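Local coordinates for protein iron Super-Oxide Dismutase (Plasmodium knowlesi, PDB 2AWP) that probably uses an iron ion to convert toxic superoxide radicals into hydrogen peroxide and molecular oxygen, at residues E95-D100 and N132-L137. Sequence-based numbering, arbitrary orientation.
Sequences EKIQED and NKLVIL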
ATOM      1  N   GLU A  95      27.084  11.390 -16.514  1.00 13.70           N
ATOM      2  CA  GLU A  95      28.175  10.535 -16.974  1.00 15.20           C
ATOM      3  C   GLU A  95      28.124   9.166 -16.291  1.00 13.40           C
ATOM      4  O   GLU A  95      28.329   8.155 -16.933  1.00 13.95           O
ATOM      5  CB  GLU A  95      29.524  11.232 -16.790  1.00 16.35           C
ATOM      6  CG  GLU A  95      29.663  12.552 -17.578  1.00 23.89           C
ATOM      7  CD  GLU A  95      30.603  13.562 -16.892  1.00 31.55           C
ATOM      8  OE1 GLU A  95      31.783  13.205 -16.635  1.00 36.09           O
ATOM      9  OE2 GLU A  95      30.161  14.704 -16.592  1.00 36.42           O
ATOM     10  N   LYS A  96      27.793   9.138 -15.002  1.00 13.58           N
ATOM     11  CA  LYS A  96      27.645   7.898 -14.231  1.00 12.14           C
ATOM     12  C   LYS A  96      26.508   7.022 -14.770  1.00 12.23           C
ATOM     13  O   LYS A  96      26.642   5.782 -14.851  1.00 11.20           O
ATOM     14  CB  LYS A  96      27.405   8.206 -12.734  1.00 12.97           C
ATOM     15  CG  LYS A  96      27.518   6.982 -11.808  1.00 11.25           C
ATOM     16  CD  LYS A  96      28.943   6.555 -11.570  1.00 12.52           C
ATOM     17  CE  LYS A  96      28.984   5.289 -10.726  1.00 15.44           C
ATOM     18  NZ  LYS A  96      30.300   4.631 -10.776  1.00 15.83           N
ATOM     19  N   ILE A  97      25.388   7.654 -15.123  1.00 11.01           N
ATOM     20  CA  ILE A  97      24.290   6.932 -15.758  1.00 10.97           C
ATOM     21  C   ILE A  97      24.695   6.353 -17.131  1.00 11.20           C
ATOM     22  O   ILE A  97      24.369   5.195 -17.480  1.00 10.88           O
ATOM     23  CB  ILE A  97      22.992   7.841 -15.880  1.00 11.42           C
ATOM     24  CG1 ILE A  97      22.317   7.951 -14.495  1.00 10.16           C
ATOM     25  CG2 ILE A  97      22.046   7.256 -16.923  1.00  9.12           C
ATOM     26  CD1 ILE A  97      21.220   9.033 -14.338  1.00 10.94           C
ATOM     27  N   GLN A  98      25.388   7.164 -17.926  1.00 12.00           N
ATOM     28  CA  GLN A  98      25.950   6.653 -19.195  1.00 12.63           C
ATOM     29  C   GLN A  98      26.778   5.385 -18.940  1.00 11.56           C
ATOM     30  O   GLN A  98      26.630   4.392 -19.643  1.00 11.42           O
ATOM     31  CB  GLN A  98      26.807   7.723 -19.908  1.00 12.48           C
ATOM     32  CG  GLN A  98      26.007   8.904 -20.449  1.00 12.92           C
ATOM     33  CD  GLN A  98      26.852  10.140 -20.700  1.00 13.19           C
ATOM     34  OE1 GLN A  98      28.057  10.164 -20.395  1.00 14.77           O
ATOM     35  NE2 GLN A  98      26.223  11.186 -21.263  1.00 10.79           N
ATOM     36  N   GLU A  99      27.653   5.419 -17.936  1.00 12.50           N
ATOM     37  CA  GLU A  99      28.560   4.312 -17.681  1.00 12.51           C
ATOM     38  C   GLU A  99      27.828   3.053 -17.264  1.00 13.13           C
ATOM     39  O   GLU A  99      28.147   1.940 -17.719  1.00 12.86           O
ATOM     40  CB  GLU A  99      29.564   4.696 -16.589  1.00 13.41           C
ATOM     41  CG  GLU A  99      30.573   5.712 -17.034  1.00 15.91           C
ATOM     42  CD  GLU A  99      31.439   6.209 -15.884  1.00 21.19           C
ATOM     43  OE1 GLU A  99      31.456   5.538 -14.825  1.00 24.23           O
ATOM     44  OE2 GLU A  99      32.092   7.266 -16.036  1.00 22.41           O
ATOM     45  N   ASP A 100      26.830   3.227 -16.391  1.00 12.82           N
ATOM     46  CA  ASP A 100      26.227   2.095 -15.716  1.00 12.12           C
ATOM     47  C   ASP A 100      24.939   1.607 -16.391  1.00 11.59           C
ATOM     48  O   ASP A 100      24.540   0.466 -16.187  1.00 11.43           O
ATOM     49  CB  ASP A 100      26.038   2.424 -14.208  1.00 12.28           C
ATOM     50  CG  ASP A 100      27.370   2.658 -13.492  1.00 12.44           C
ATOM     51  OD1 ASP A 100      28.445   2.338 -14.070  1.00 10.45           O
ATOM     52  OD2 ASP A 100      27.362   3.191 -12.368  1.00  9.98           O
ATOM     53  N   ASN A 132      30.263   0.350  -6.127  1.00 10.80           N
ATOM     54  CA  ASN A 132      30.458   1.667  -6.770  1.00 12.51           C
ATOM     55  C   ASN A 132      29.697   1.783  -8.100  1.00 11.60           C
ATOM     56  O   ASN A 132      30.084   2.567  -8.939  1.00 10.92           O
ATOM     57  CB  ASN A 132      31.974   1.928  -7.015  1.00 12.97           C
ATOM     58  CG  ASN A 132      32.354   3.411  -6.921  1.00 19.84           C
ATOM     59  OD1 ASN A 132      32.969   3.983  -7.850  1.00 22.66           O
ATOM     60  ND2 ASN A 132      32.001   4.040  -5.798  1.00 20.63           N
ATOM     61  N   LYS A 133      28.667   0.954  -8.314  1.00 11.11           N
ATOM     62  CA  LYS A 133      27.867   1.013  -9.549  1.00 10.25           C
ATOM     63  C   LYS A 133      26.451   1.492  -9.259  1.00 10.13           C
ATOM     64  O   LYS A 133      25.821   1.015  -8.300  1.00  9.17           O
ATOM     65  CB  LYS A 133      27.746  -0.359 -10.224  1.00 10.77           C
ATOM     66  CG  LYS A 133      29.057  -1.041 -10.635  1.00 13.07           C
ATOM     67  CD  LYS A 133      29.917  -0.194 -11.518  1.00 14.23           C
ATOM     68  CE  LYS A 133      30.909  -1.089 -12.294  1.00 18.08           C
ATOM     69  NZ  LYS A 133      31.833  -0.250 -13.067  1.00 20.26           N
ATOM     70  N   LEU A 134      25.918   2.358 -10.126  1.00 10.22           N
ATOM     71  CA  LEU A 134      24.489   2.727 -10.046  1.00 10.81           C
ATOM     72  C   LEU A 134      23.604   1.555 -10.431  1.00 10.38           C
ATOM     73  O   LEU A 134      23.772   0.943 -11.474  1.00 10.39           O
ATOM     74  CB  LEU A 134      24.133   3.923 -10.950  1.00  9.75           C
ATOM     75  CG  LEU A 134      24.695   5.301 -10.591  1.00 11.69           C
ATOM     76  CD1 LEU A 134      24.192   6.360 -11.601  1.00 10.93           C
ATOM     77  CD2 LEU A 134      24.364   5.700  -9.169  1.00  8.15           C
ATOM     78  N   VAL A 135      22.629   1.263  -9.583  1.00 10.87           N
ATOM     79  CA  VAL A 135      21.634   0.278  -9.921  1.00  9.41           C
ATOM     80  C   VAL A 135      20.240   0.782  -9.495  1.00 10.29           C
ATOM     81  O   VAL A 135      20.116   1.750  -8.726  1.00 10.45           O
ATOM     82  CB  VAL A 135      21.960  -1.097  -9.282  1.00  9.95           C
ATOM     83  CG1 VAL A 135      23.363  -1.642  -9.779  1.00  7.66           C
ATOM     84  CG2 VAL A 135      21.875  -1.038  -7.750  1.00  8.21           C
ATOM     85  N   ILE A 136      19.213   0.097  -9.971  1.00 10.22           N
ATOM     86  CA  ILE A 136      17.843   0.358  -9.570  1.00 10.71           C
ATOM     87  C   ILE A 136      17.416  -0.726  -8.588  1.00 10.98           C
ATOM     88  O   ILE A 136      17.629  -1.904  -8.840  1.00 11.02           O
ATOM     89  CB  ILE A 136      16.869   0.334 -10.786  1.00 10.42           C
ATOM     90  CG1 ILE A 136      17.155   1.479 -11.742  1.00 10.28           C
ATOM     91  CG2 ILE A 136      15.423   0.399 -10.320  1.00  9.25           C
ATOM     92  CD1 ILE A 136      16.612   1.206 -13.170  1.00  8.97           C
ATOM     93  N   LEU A 137      16.822  -0.308  -7.476  1.00 10.12           N
ATOM     94  CA  LEU A 137      16.315  -1.221  -6.463  1.00  9.83           C
ATOM     95  C   LEU A 137      14.889  -0.817  -6.124  1.00  9.04           C
ATOM     96  O   LEU A 137      14.493   0.320  -6.349  1.00  8.85           O
ATOM     97  CB  LEU A 137      17.161  -1.134  -5.168  1.00 10.15           C
ATOM     98  CG  LEU A 137      18.640  -1.577  -5.202  1.00 11.11           C
ATOM     99  CD1 LEU A 137      19.251  -1.417  -3.802  1.00 10.02           C
ATOM    100  CD2 LEU A 137      18.811  -3.025  -5.712  1.00 10.03           C
TER
HETATM  101  O   HOH W   1      32.610   6.508 -10.240  1.00 21.30           O
HETATM  102  O   HOH W   2      23.951  -0.670 -13.487  1.00 13.63           O
HETATM  103  O   HOH W   3      29.812   0.296 -15.107  1.00 19.82           O
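K96 sets CG anti to its backbone N (chi1 -168°), bends at chi2 and then runs extended to its ammonium. D100 keeps CG anti to its own carbonyl carbon (chi1 -63°), which aims the carboxylate at the start of the strand. The contact belongs to the alpha+beta C-terminal domain of the iron/manganese superoxide dismutases. It joins helix 92-101 to N132 and K133, just before strand 134-140, and to L134, the first residue of this outer strand of the antiparallel sheet. Helix and strand cross steeply, at -79°. K96 NZ donates to N132 O at 2.8 Å, nearly along the C=O axis. L134 N donates a straight bond to D100 OD2, also 2.8 Å, from above the carboxylate plane. Two successive turns of the helix thus grip two backbone polar groups of the strand entry. K96 NZ and D100 OD2 also form a long salt bridge of 3.6 Å, so the two charges probably steady each other. L134 packs beside this pair, crossing K96 obliquely. Its CD1 sits tightly on K96 CG at 3.4 Å and also meets I97 CG1. I93 and F101 of the same helix also touch L134, and W185 and F107 touch I97. Water extends the polar side. One molecule accepts from K133 NZ and donates to D100 OD1; another donates to both D100 O and L134 O, the latter at 2.6 Å.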